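Local coordinates for protein D-alanyl-D-alanine carboxypeptidase (Vibrio cholerae, PDB 5TR7) that probably removes the terminal D-alanine from peptidoglycan precursor peptides as a penicillin-binding serine carboxypeptidase of the S11 family, at residues Y43-G46 with Q47-R51; V60-S63 with K64-A68; T83-V87 with S88-R92; Q183-N187 with G188-D192. All coordinates share one frame; numbering follows the deposited sequence.

Contact 1. Residues Y43-G46 with Q47-R51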
loop_
_atom_site.group_PDB
_atom_site.type_symbol
_atom_site.label_atom_id
_atom_site.label_comp_id
_atom_site.label_asym_id
_atom_site.label_seq_id
_atom_site.Cartn_x
_atom_site.Cartn_y
_atom_site.Cartn_z
ATOM N N TYR A 43 -7.914 0.182 -0.536
ATOM C CA TYR A 43 -8.780 -0.974 -0.711
ATOM C C TYR A 43 -10.211 -0.538 -0.417
ATOM O O TYR A 43 -11.129 -0.804 -1.212
ATOM C CB TYR A 43 -8.349 -2.187 0.156
ATOM C CG TYR A 43 -9.230 -3.420 -0.071
ATOM C CD1 TYR A 43 -10.403 -3.574 0.626
ATOM C CD2 TYR A 43 -8.894 -4.416 -1.005
ATOM C CE1 TYR A 43 -11.259 -4.632 0.363
ATOM C CE2 TYR A 43 -9.734 -5.509 -1.233
ATOM C CZ TYR A 43 -10.921 -5.614 -0.562
ATOM O OH TYR A 43 -11.752 -6.664 -0.796
ATOM N N VAL A 44 -10.420 0.123 0.723
ATOM C CA VAL A 44 -11.762 0.600 1.080
ATOM C C VAL A 44 -12.294 1.577 0.025
ATOM O O VAL A 44 -13.434 1.467 -0.441
ATOM C CB VAL A 44 -11.782 1.277 2.478
ATOM C CG1 VAL A 44 -13.187 1.770 2.823
ATOM C CG2 VAL A 44 -11.320 0.295 3.553
ATOM N N ILE A 45 -11.441 2.511 -0.400
ATOM C CA ILE A 45 -11.841 3.458 -1.466
ATOM C C ILE A 45 -12.269 2.684 -2.745
ATOM O O ILE A 45 -13.255 2.986 -3.371
ATOM C CB ILE A 45 -10.706 4.427 -1.772
ATOM C CG1 ILE A 45 -10.490 5.359 -0.576
ATOM C CG2 ILE A 45 -10.956 5.220 -3.048
ATOM C CD1 ILE A 45 -9.147 6.121 -0.696
ATOM N N GLY A 46 -11.546 1.643 -3.086
ATOM C CA GLY A 46 -11.833 0.834 -4.291
ATOM C C GLY A 46 -13.198 0.170 -4.167
ATOM O O GLY A 46 -14.006 0.173 -5.114
ATOM N N GLN A 47 -13.491 -0.346 -2.985
ATOM C CA GLN A 47 -14.799 -0.938 -2.807
ATOM C C GLN A 47 -15.902 0.082 -2.927
ATOM O O GLN A 47 -16.931 -0.196 -3.574
ATOM C CB GLN A 47 -14.871 -1.682 -1.498
ATOM C CG GLN A 47 -14.055 -2.996 -1.487
ATOM C CD GLN A 47 -14.712 -4.098 -2.262
ATOM O OE1 GLN A 47 -15.720 -3.873 -2.882
ATOM N NE2 GLN A 47 -14.179 -5.304 -2.191
ATOM N N GLU A 48 -15.693 1.287 -2.370
ATOM C CA GLU A 48 -16.706 2.320 -2.432
ATOM C C GLU A 48 -16.951 2.766 -3.849
ATOM O O GLU A 48 -18.094 3.038 -4.215
ATOM C CB GLU A 48 -16.379 3.530 -1.535
ATOM C CG GLU A 48 -16.298 3.234 -0.049
ATOM C CD GLU A 48 -17.622 2.770 0.536
ATOM O OE1 GLU A 48 -18.677 3.339 0.231
ATOM O OE2 GLU A 48 -17.618 1.826 1.322
ATOM N N VAL A 49 -15.891 2.884 -4.643
ATOM C CA VAL A 49 -16.016 3.257 -6.077
ATOM C C VAL A 49 -16.750 2.152 -6.833
ATOM O O VAL A 49 -17.660 2.440 -7.558
ATOM C CB VAL A 49 -14.631 3.438 -6.726
ATOM C CG1 VAL A 49 -14.743 3.595 -8.250
ATOM C CG2 VAL A 49 -13.877 4.611 -6.060
ATOM N N LYS A 50 -16.406 0.871 -6.638
ATOM C CA LYS A 50 -17.101 -0.193 -7.359
ATOM C C LYS A 50 -18.557 -0.242 -7.068
ATOM O O LYS A 50 -19.333 -0.507 -7.957
ATOM C CB LYS A 50 -16.660 -1.582 -6.973
ATOM C CG LYS A 50 -15.331 -2.024 -7.476
ATOM C CD LYS A 50 -15.335 -3.583 -7.441
ATOM C CE LYS A 50 -15.678 -4.124 -6.052
ATOM N NZ LYS A 50 -15.240 -5.512 -5.960
ATOM N N ARG A 51 -18.921 -0.058 -5.810
ATOM C CA ARG A 51 -20.345 -0.090 -5.475
ATOM C C ARG A 51 -21.074 1.176 -5.839
ATOM O O ARG A 51 -22.252 1.249 -5.632
ATOM C CB ARG A 51 -20.455 -0.344 -3.977
ATOM C CG ARG A 51 -19.802 -1.667 -3.637
ATOM C CD ARG A 51 -19.669 -1.759 -2.142
ATOM N NE ARG A 51 -19.489 -3.118 -1.677
ATOM C CZ ARG A 51 -19.338 -3.447 -0.396
ATOM N NH1 ARG A 51 -19.332 -2.502 0.554
ATOM N NH2 ARG A 51 -19.200 -4.730 -0.067
#
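Q47 lies alongside Y43 one helical turn further on, both side chains pointing the same way. From CB, which lies 3.6 Å from V44 O, the Q47 chain runs beside its own backbone N (chi1 -72°) and brings CG to 3.7 Å from Y43 CE1. A bend at chi2 then carries the amide along the ring toward the hydroxyl, where Q47 NE2 donates to Y43 OH at 3.1 Å, the oxygen lying in the amide plane. Amide and ring planes stand 65° apart, so the two do not stack. The hydroxyl is also hydrogen-bonded to the D163 carboxylate, so two partners hold it, and W124 meets the Y43 ring edge-to-face.

This is the last part of helix 37-50, which follows the predicted nucleophile S35 of the SxxK motif and carries its lysine, K38. Its i to i+4 bonds run regularly, among them E48 N to V44 O (3.0 Å) and V49 N to I45 O (2.9 Å). On another side of the helix I45 CG2 meets V49 CG2 at 4.2 Å, and V49 CG2 also lies 3.2 Å from I45 O. E48 CG packs against V44 O, while its carboxylate reaches on to N53.

Contact 2. Residues V60-S63 with K64-A68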
loop_
_atom_site.group_PDB
_atom_site.type_symbol
_atom_site.label_atom_id
_atom_site.label_comp_id
_atom_site.label_asym_id
_atom_site.label_seq_id
_atom_site.Cartn_x
_atom_site.Cartn_y
_atom_site.Cartn_z
ATOM N N VAL A 60 -14.041 16.774 -3.664
ATOM C CA VAL A 60 -13.929 16.519 -2.268
ATOM C C VAL A 60 -13.471 17.730 -1.527
ATOM O O VAL A 60 -12.473 18.336 -1.894
ATOM C CB VAL A 60 -12.884 15.401 -2.002
ATOM C CG1 VAL A 60 -12.880 15.048 -0.520
ATOM C CG2 VAL A 60 -13.207 14.157 -2.819
ATOM N N VAL A 61 -14.160 18.029 -0.440
ATOM C CA VAL A 61 -13.810 19.119 0.453
ATOM C C VAL A 61 -12.530 18.751 1.216
ATOM O O VAL A 61 -12.363 17.628 1.705
ATOM C CB VAL A 61 -14.862 19.293 1.542
ATOM C CG1 VAL A 61 -14.474 20.429 2.484
ATOM C CG2 VAL A 61 -16.222 19.576 0.930
ATOM N N ILE A 62 -11.618 19.704 1.315
ATOM C CA ILE A 62 -10.416 19.499 2.045
ATOM C C ILE A 62 -10.625 20.212 3.366
ATOM O O ILE A 62 -10.746 21.413 3.390
ATOM C CB ILE A 62 -9.223 20.092 1.299
ATOM C CG1 ILE A 62 -9.154 19.547 -0.119
ATOM C CG2 ILE A 62 -7.970 19.881 2.111
ATOM C CD1 ILE A 62 -9.128 18.018 -0.219
ATOM N N SER A 63 -10.676 19.462 4.459
ATOM C CA SER A 63 -10.929 20.054 5.805
ATOM C C SER A 63 -9.614 20.421 6.489
ATOM O O SER A 63 -8.504 20.146 5.962
ATOM C CB SER A 63 -11.601 19.046 6.712
ATOM O OG SER A 63 -10.640 18.061 7.134
ATOM N N LYS A 64 -9.774 20.985 7.688
ATOM C CA LYS A 64 -8.700 21.335 8.613
ATOM C C LYS A 64 -7.806 20.127 8.893
ATOM O O LYS A 64 -6.620 20.270 9.112
ATOM C CB LYS A 64 -9.265 21.684 10.008
ATOM C CG LYS A 64 -9.973 23.020 10.190
ATOM C CD LYS A 64 -10.335 23.219 11.682
ATOM C CE LYS A 64 -10.693 24.657 12.055
ATOM N NZ LYS A 64 -10.845 24.765 13.532
ATOM N N ASN A 65 -8.401 18.943 8.931
ATOM C CA ASN A 65 -7.678 17.729 9.260
ATOM C C ASN A 65 -6.825 17.205 8.139
ATOM O O ASN A 65 -5.870 16.525 8.391
ATOM C CB ASN A 65 -8.637 16.661 9.664
ATOM C CG ASN A 65 -9.440 17.049 10.847
ATOM O OD1 ASN A 65 -8.984 17.777 11.738
ATOM N ND2 ASN A 65 -10.643 16.591 10.862
ATOM N N ALA A 66 -7.188 17.515 6.906
ATOM C CA ALA A 66 -6.403 17.159 5.759
ATOM C C ALA A 66 -5.293 18.243 5.433
ATOM O O ALA A 66 -4.504 18.080 4.518
ATOM C CB ALA A 66 -7.367 16.967 4.590
ATOM N N TRP A 67 -5.285 19.350 6.162
ATOM C CA TRP A 67 -4.351 20.439 5.942
ATOM C C TRP A 67 -2.898 19.949 5.999
ATOM O O TRP A 67 -2.472 19.252 6.956
ATOM C CB TRP A 67 -4.599 21.502 7.026
ATOM C CG TRP A 67 -4.058 22.902 6.971
ATOM C CD1 TRP A 67 -4.048 23.808 8.024
ATOM C CD2 TRP A 67 -3.415 23.569 5.872
ATOM N NE1 TRP A 67 -3.487 24.995 7.621
ATOM C CE2 TRP A 67 -3.111 24.893 6.305
ATOM C CE3 TRP A 67 -3.137 23.212 4.539
ATOM C CZ2 TRP A 67 -2.464 25.835 5.467
ATOM C CZ3 TRP A 67 -2.509 24.162 3.692
ATOM C CH2 TRP A 67 -2.185 25.456 4.167
ATOM N N ALA A 68 -2.174 20.292 4.937
ATOM C CA ALA A 68 -0.759 19.971 4.784
ATOM C C ALA A 68 -0.009 20.270 6.054
ATOM O O ALA A 68 0.931 19.546 6.393
ATOM C CB ALA A 68 -0.150 20.781 3.658
#
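S63 OG has two hydrogen-bond partners: it accepts the backbone N-H of N65 at 3.0 Å, with an N-H...O angle of 137°, and it is hydrogen-bonded to E108 OE1 on helix 100-111. The serine hydroxyl sits between its own backbone N and carbonyl carbon (chi1 74°), which places it within reach of the N65 N-H. N65 CB comes to 3.5 Å from S63 OG, and N65 ND2 is hydrogen-bonded to E108 OE2, so that one carboxylate holds both residues. A second, weak bond closes the backbone: A66 N donates to S63 O at 3.1 Å, with the angle at hydrogen only 133°.

The contact also has an apolar part. I62 CG2, anti to the backbone N, touches A66 CB at 3.9 Å, and the A66 methyl also lies 3.6 Å from S63 O. Both I62 and A66 rest on A105 of helix 100-111, which gives the small methyl group a buried place. Beyond them, N70 takes the carbonyls of K64 and N65 through its side-chain amide, the second bond being weak. A serine whose hydroxyl accepts the backbone N-H two residues on defines an ST turn, here leading the chain out of strand 59-61 into a short helical bend.

Contact 3. Residues T83-V87 with S88-R92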
loop_
_atom_site.group_PDB
_atom_site.type_symbol
_atom_site.label_atom_id
_atom_site.label_comp_id
_atom_site.label_asym_id
_atom_site.label_seq_id
_atom_site.Cartn_x
_atom_site.Cartn_y
_atom_site.Cartn_z
ATOM N N THR A 83 -10.481 24.222 -0.318
ATOM C CA THR A 83 -10.552 23.996 -1.743
ATOM C C THR A 83 -11.200 22.630 -1.907
ATOM O O THR A 83 -11.610 21.988 -0.916
ATOM C CB THR A 83 -9.175 23.866 -2.387
ATOM O OG1 THR A 83 -8.529 22.647 -1.904
ATOM C CG2 THR A 83 -8.328 25.188 -2.188
ATOM N N THR A 84 -11.431 22.264 -3.164
ATOM C CA THR A 84 -11.895 20.955 -3.452
ATOM C C THR A 84 -10.902 20.301 -4.397
ATOM O O THR A 84 -10.243 20.993 -5.217
ATOM C CB THR A 84 -13.268 20.918 -4.086
ATOM O OG1 THR A 84 -13.248 21.490 -5.424
ATOM C CG2 THR A 84 -14.299 21.589 -3.158
ATOM N N VAL A 85 -10.862 18.978 -4.328
ATOM C CA VAL A 85 -10.007 18.160 -5.174
ATOM C C VAL A 85 -10.872 16.974 -5.632
ATOM O O VAL A 85 -11.691 16.472 -4.881
ATOM C CB VAL A 85 -8.796 17.595 -4.396
ATOM C CG1 VAL A 85 -7.908 16.774 -5.311
ATOM C CG2 VAL A 85 -7.994 18.707 -3.738
ATOM N N LYS A 86 -10.658 16.517 -6.855
ATOM C CA LYS A 86 -11.362 15.356 -7.357
ATOM C C LYS A 86 -10.899 14.055 -6.702
ATOM O O LYS A 86 -9.750 13.926 -6.305
ATOM C CB LYS A 86 -11.217 15.274 -8.853
ATOM C CG LYS A 86 -11.936 16.503 -9.433
ATOM C CD LYS A 86 -12.198 16.460 -10.897
ATOM C CE LYS A 86 -13.001 15.201 -11.302
ATOM N NZ LYS A 86 -13.544 15.064 -12.705
ATOM N N VAL A 87 -11.831 13.113 -6.560
ATOM C CA VAL A 87 -11.569 11.775 -5.997
ATOM C C VAL A 87 -10.440 11.076 -6.740
ATOM O O VAL A 87 -9.542 10.602 -6.109
ATOM C CB VAL A 87 -12.822 10.877 -6.012
ATOM C CG1 VAL A 87 -12.484 9.412 -5.816
ATOM C CG2 VAL A 87 -13.789 11.327 -4.945
ATOM N N SER A 88 -10.451 11.060 -8.061
ATOM C CA SER A 88 -9.339 10.406 -8.772
ATOM C C SER A 88 -7.980 10.980 -8.454
ATOM O O SER A 88 -7.041 10.259 -8.318
ATOM C CB SER A 88 -9.544 10.374 -10.282
ATOM O OG SER A 88 -9.556 11.655 -10.788
ATOM N N ASP A 89 -7.907 12.274 -8.217
ATOM C CA ASP A 89 -6.690 12.965 -7.939
ATOM C C ASP A 89 -6.236 12.649 -6.516
ATOM O O ASP A 89 -5.048 12.372 -6.287
ATOM C CB ASP A 89 -6.863 14.449 -8.175
ATOM C CG ASP A 89 -7.009 14.800 -9.616
ATOM O OD1 ASP A 89 -6.172 14.291 -10.407
ATOM O OD2 ASP A 89 -7.881 15.664 -9.948
ATOM N N LEU A 90 -7.150 12.681 -5.555
ATOM C CA LEU A 90 -6.767 12.314 -4.203
ATOM C C LEU A 90 -6.236 10.857 -4.138
ATOM O O LEU A 90 -5.287 10.536 -3.392
ATOM C CB LEU A 90 -7.953 12.478 -3.233
ATOM C CG LEU A 90 -8.292 13.931 -2.849
ATOM C CD1 LEU A 90 -9.567 13.939 -1.979
ATOM C CD2 LEU A 90 -7.159 14.655 -2.113
ATOM N N ASN A 91 -6.920 9.973 -4.868
ATOM C CA ASN A 91 -6.515 8.572 -4.966
ATOM C C ASN A 91 -5.092 8.379 -5.403
ATOM O O ASN A 91 -4.360 7.619 -4.821
ATOM C CB ASN A 91 -7.411 7.900 -5.956
ATOM C CG ASN A 91 -8.318 7.024 -5.319
ATOM O OD1 ASN A 91 -9.471 7.357 -5.040
ATOM N ND2 ASN A 91 -7.790 5.877 -4.978
ATOM N N ARG A 92 -4.741 9.045 -6.487
ATOM C CA ARG A 92 -3.352 9.042 -6.961
ATOM C C ARG A 92 -2.425 9.672 -5.967
ATOM O O ARG A 92 -1.303 9.234 -5.809
ATOM C CB ARG A 92 -3.231 9.694 -8.316
ATOM C CG ARG A 92 -3.929 8.876 -9.341
ATOM C CD ARG A 92 -3.922 9.469 -10.727
ATOM N NE ARG A 92 -4.292 8.397 -11.630
ATOM C CZ ARG A 92 -5.526 7.882 -11.722
ATOM N NH1 ARG A 92 -6.545 8.368 -11.022
ATOM N NH2 ARG A 92 -5.739 6.884 -12.561
#
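The first turn of helix 87-95 follows directly on strand 84-86, with K86 at the N-cap position and the two short axes at 80° to each other. K86 O receives two backbone donors, L90 N at 3.0 Å, nearly straight at the hydrogen (166°), and, weakly, D89 N. The next helical bond runs from N91 N to V87 O.

The side chains of strand and helix meet in the corner so formed. V85 CG1, placed anti to the backbone N (chi1 -179°), touches L90 CG and D89 CB, both at 3.8 Å, crossing each side chain at a slant. D89 OD2 lies 3.5 Å from K86 CB. The K86 ammonium leads off to N57, and its NZ stays 6.3 Å from D89 OD2, so the opposite charges do not pair directly. V87 and N91 run side by side, with V87 CG1 at 3.7 Å from N91 OD1.

Strand 59-61 pairs antiparallel with strand 84-86, and its V60 packs on both V87 and L90. Helix 100-111 covers the same two residues through M106, while F176 of strand 175-178 touches D89 and R92, the latter salt-bridged to E173.

Contact 4. Residues Q183-N187 with G188-D192. With NO2 (nitrite ion), chain F.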
loop_
_atom_site.group_PDB
_atom_site.type_symbol
_atom_site.label_atom_id
_atom_site.label_comp_id
_atom_site.label_asym_id
_atom_site.label_seq_id
_atom_site.Cartn_x
_atom_site.Cartn_y
_atom_site.Cartn_z
ATOM N N GLN A 183 5.598 14.181 -8.260
ATOM C CA GLN A 183 6.238 13.244 -7.351
ATOM C C GLN A 183 6.206 11.886 -8.038
ATOM O O GLN A 183 5.268 11.558 -8.759
ATOM C CB GLN A 183 5.525 13.217 -6.011
ATOM C CG GLN A 183 5.236 14.624 -5.513
ATOM C CD GLN A 183 4.795 14.727 -4.050
ATOM O OE1 GLN A 183 5.500 14.256 -3.194
ATOM N NE2 GLN A 183 3.705 15.458 -3.756
ATOM N N TYR A 184 7.273 11.139 -7.834
ATOM C CA TYR A 184 7.443 9.823 -8.368
ATOM C C TYR A 184 7.010 8.717 -7.452
ATOM O O TYR A 184 7.124 8.786 -6.267
ATOM C CB TYR A 184 8.928 9.567 -8.795
ATOM C CG TYR A 184 9.220 10.367 -10.011
ATOM C CD1 TYR A 184 9.617 11.700 -9.892
ATOM C CD2 TYR A 184 8.927 9.875 -11.292
ATOM C CE1 TYR A 184 9.807 12.499 -11.019
ATOM C CE2 TYR A 184 9.108 10.663 -12.422
ATOM C CZ TYR A 184 9.556 11.969 -12.275
ATOM O OH TYR A 184 9.727 12.728 -13.397
ATOM N N ASN A 185 6.537 7.652 -8.068
ATOM C CA ASN A 185 6.227 6.456 -7.357
ATOM C C ASN A 185 7.556 5.904 -6.868
ATOM O O ASN A 185 8.446 5.718 -7.677
ATOM C CB ASN A 185 5.559 5.453 -8.316
ATOM C CG ASN A 185 4.947 4.332 -7.621
ATOM O OD1 ASN A 185 5.517 3.805 -6.661
ATOM N ND2 ASN A 185 3.721 3.942 -8.086
ATOM N N ARG A 186 7.701 5.698 -5.570
ATOM C CA ARG A 186 8.912 5.177 -4.921
ATOM C C ARG A 186 9.161 3.694 -5.159
ATOM O O ARG A 186 10.173 3.157 -4.718
ATOM C CB ARG A 186 8.759 5.395 -3.397
ATOM C CG ARG A 186 8.947 6.783 -2.830
ATOM C CD ARG A 186 10.342 6.898 -2.155
ATOM N NE ARG A 186 10.263 7.619 -0.877
ATOM C CZ ARG A 186 11.110 7.512 0.166
ATOM N NH1 ARG A 186 10.874 8.197 1.265
ATOM N NH2 ARG A 186 12.150 6.715 0.186
ATOM N N ASN A 187 8.223 2.957 -5.789
ATOM C CA ASN A 187 8.506 1.567 -6.123
ATOM C C ASN A 187 9.384 1.506 -7.409
ATOM O O ASN A 187 8.896 1.471 -8.550
ATOM C CB ASN A 187 7.205 0.838 -6.310
ATOM C CG ASN A 187 7.377 -0.600 -6.638
ATOM O OD1 ASN A 187 8.456 -1.166 -6.517
ATOM N ND2 ASN A 187 6.279 -1.231 -7.051
ATOM N N GLY A 188 10.677 1.527 -7.197
ATOM C CA GLY A 188 11.681 1.516 -8.255
ATOM C C GLY A 188 11.614 0.305 -9.160
ATOM O O GLY A 188 11.932 0.399 -10.348
ATOM N N LEU A 189 11.093 -0.811 -8.639
ATOM C CA LEU A 189 10.941 -2.000 -9.475
ATOM C C LEU A 189 10.014 -1.808 -10.657
ATOM O O LEU A 189 10.094 -2.570 -11.629
ATOM C CB LEU A 189 10.541 -3.223 -8.659
ATOM C CG LEU A 189 11.633 -3.799 -7.733
ATOM C CD1 LEU A 189 11.025 -4.993 -7.059
ATOM C CD2 LEU A 189 12.921 -4.230 -8.455
ATOM N N LEU A 190 9.202 -0.751 -10.638
ATOM C CA LEU A 190 8.327 -0.444 -11.790
ATOM C C LEU A 190 9.149 -0.133 -13.048
ATOM O O LEU A 190 8.640 -0.267 -14.135
ATOM C CB LEU A 190 7.466 0.743 -11.487
ATOM C CG LEU A 190 6.395 0.524 -10.411
ATOM C CD1 LEU A 190 5.738 1.878 -10.091
ATOM C CD2 LEU A 190 5.363 -0.511 -10.831
ATOM N N TRP A 191 10.411 0.306 -12.868
ATOM C CA TRP A 191 11.304 0.673 -13.974
ATOM C C TRP A 191 12.191 -0.498 -14.447
ATOM O O TRP A 191 12.922 -0.378 -15.432
ATOM C CB TRP A 191 12.209 1.835 -13.502
ATOM C CG TRP A 191 11.583 3.166 -13.546
ATOM C CD1 TRP A 191 11.684 4.061 -14.570
ATOM C CD2 TRP A 191 10.753 3.786 -12.561
ATOM N NE1 TRP A 191 10.987 5.200 -14.274
ATOM C CE2 TRP A 191 10.391 5.056 -13.056
ATOM C CE3 TRP A 191 10.296 3.407 -11.294
ATOM C CZ2 TRP A 191 9.571 5.937 -12.350
ATOM C CZ3 TRP A 191 9.448 4.285 -10.600
ATOM C CH2 TRP A 191 9.157 5.544 -11.097
ATOM N N ASP A 192 12.177 -1.607 -13.717
ATOM C CA ASP A 192 12.988 -2.758 -14.092
ATOM C C ASP A 192 12.443 -3.393 -15.377
ATOM O O ASP A 192 11.335 -3.913 -15.434
ATOM C CB ASP A 192 13.025 -3.776 -12.960
ATOM C CG ASP A 192 13.969 -4.920 -13.208
ATOM O OD1 ASP A 192 14.052 -5.487 -14.313
ATOM O OD2 ASP A 192 14.612 -5.281 -12.234
HETATM N N NO2 F . 12.227 1.019 -3.907
HETATM O O1 NO2 F . 12.580 1.386 -5.009
HETATM O O2 NO2 F . 12.883 1.700 -2.895
#
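The backbone N-H of G188 is shared between a tight turn and a bound anion: it donates to nitrite O1 at 2.9 Å and weakly to R186 O at 3.0 Å, closing an inverse gamma turn centred on N187. Just before it, N185 OD1 accepts N187 N at 3.0 Å in an Asx turn, with chi1 near -167° setting OD1 beside the N187 N-H.

N187 directly precedes the 3-10 segment 188-191. Its carbonyl takes L190 N at 3.1 Å, the donor lying above the carbonyl plane, while its OD1 accepts a long, weak bond from L189 N. L190 crosses both asparagines at about a right angle, CD1 coming to 3.5 Å from N185 ND2 and CG to 3.8 Å from N187 ND2. The W191 ring presents its edge to N185 O and N187 O, CZ3 being 3.4 Å from the former, and its CZ2 meets Y184 CD2.

The R186 side chain is about 6 Å from that of S98, predicted to be catalytic, and about 7 Å from that of K201, predicted to bind substrate. The nitrite, probably from the crystallisation liquor, is also held by R236 of helix 233-251, whose E233 forms a salt bridge with R186. L189 packs between that helix and strands 196-205 and 209-218.

How the contacts relate
The contacts follow one another along the chain without overlapping, all in the carboxypeptidase part of the chain. Contacts 2 and 3, with centres 11 Å apart, share the small antiparallel sheet of strands 59-61 and 84-86. V60 N lies 2.7 Å from V85 O, a probable hydrogen bond. Contact 1, on helix 37-50, reaches contact 3 where I45 CG2 packs on N91 OD1, the centres of contacts 1 and 3 being 15 Å apart. Contact 4 stands away, 21 to 27 Å from the others between centres, beside the five-stranded sheet. Together they span the helical part and the sheet, between which the predicted catalytic residues S35, K38 and S98 and the substrate-binding K201 would be expected.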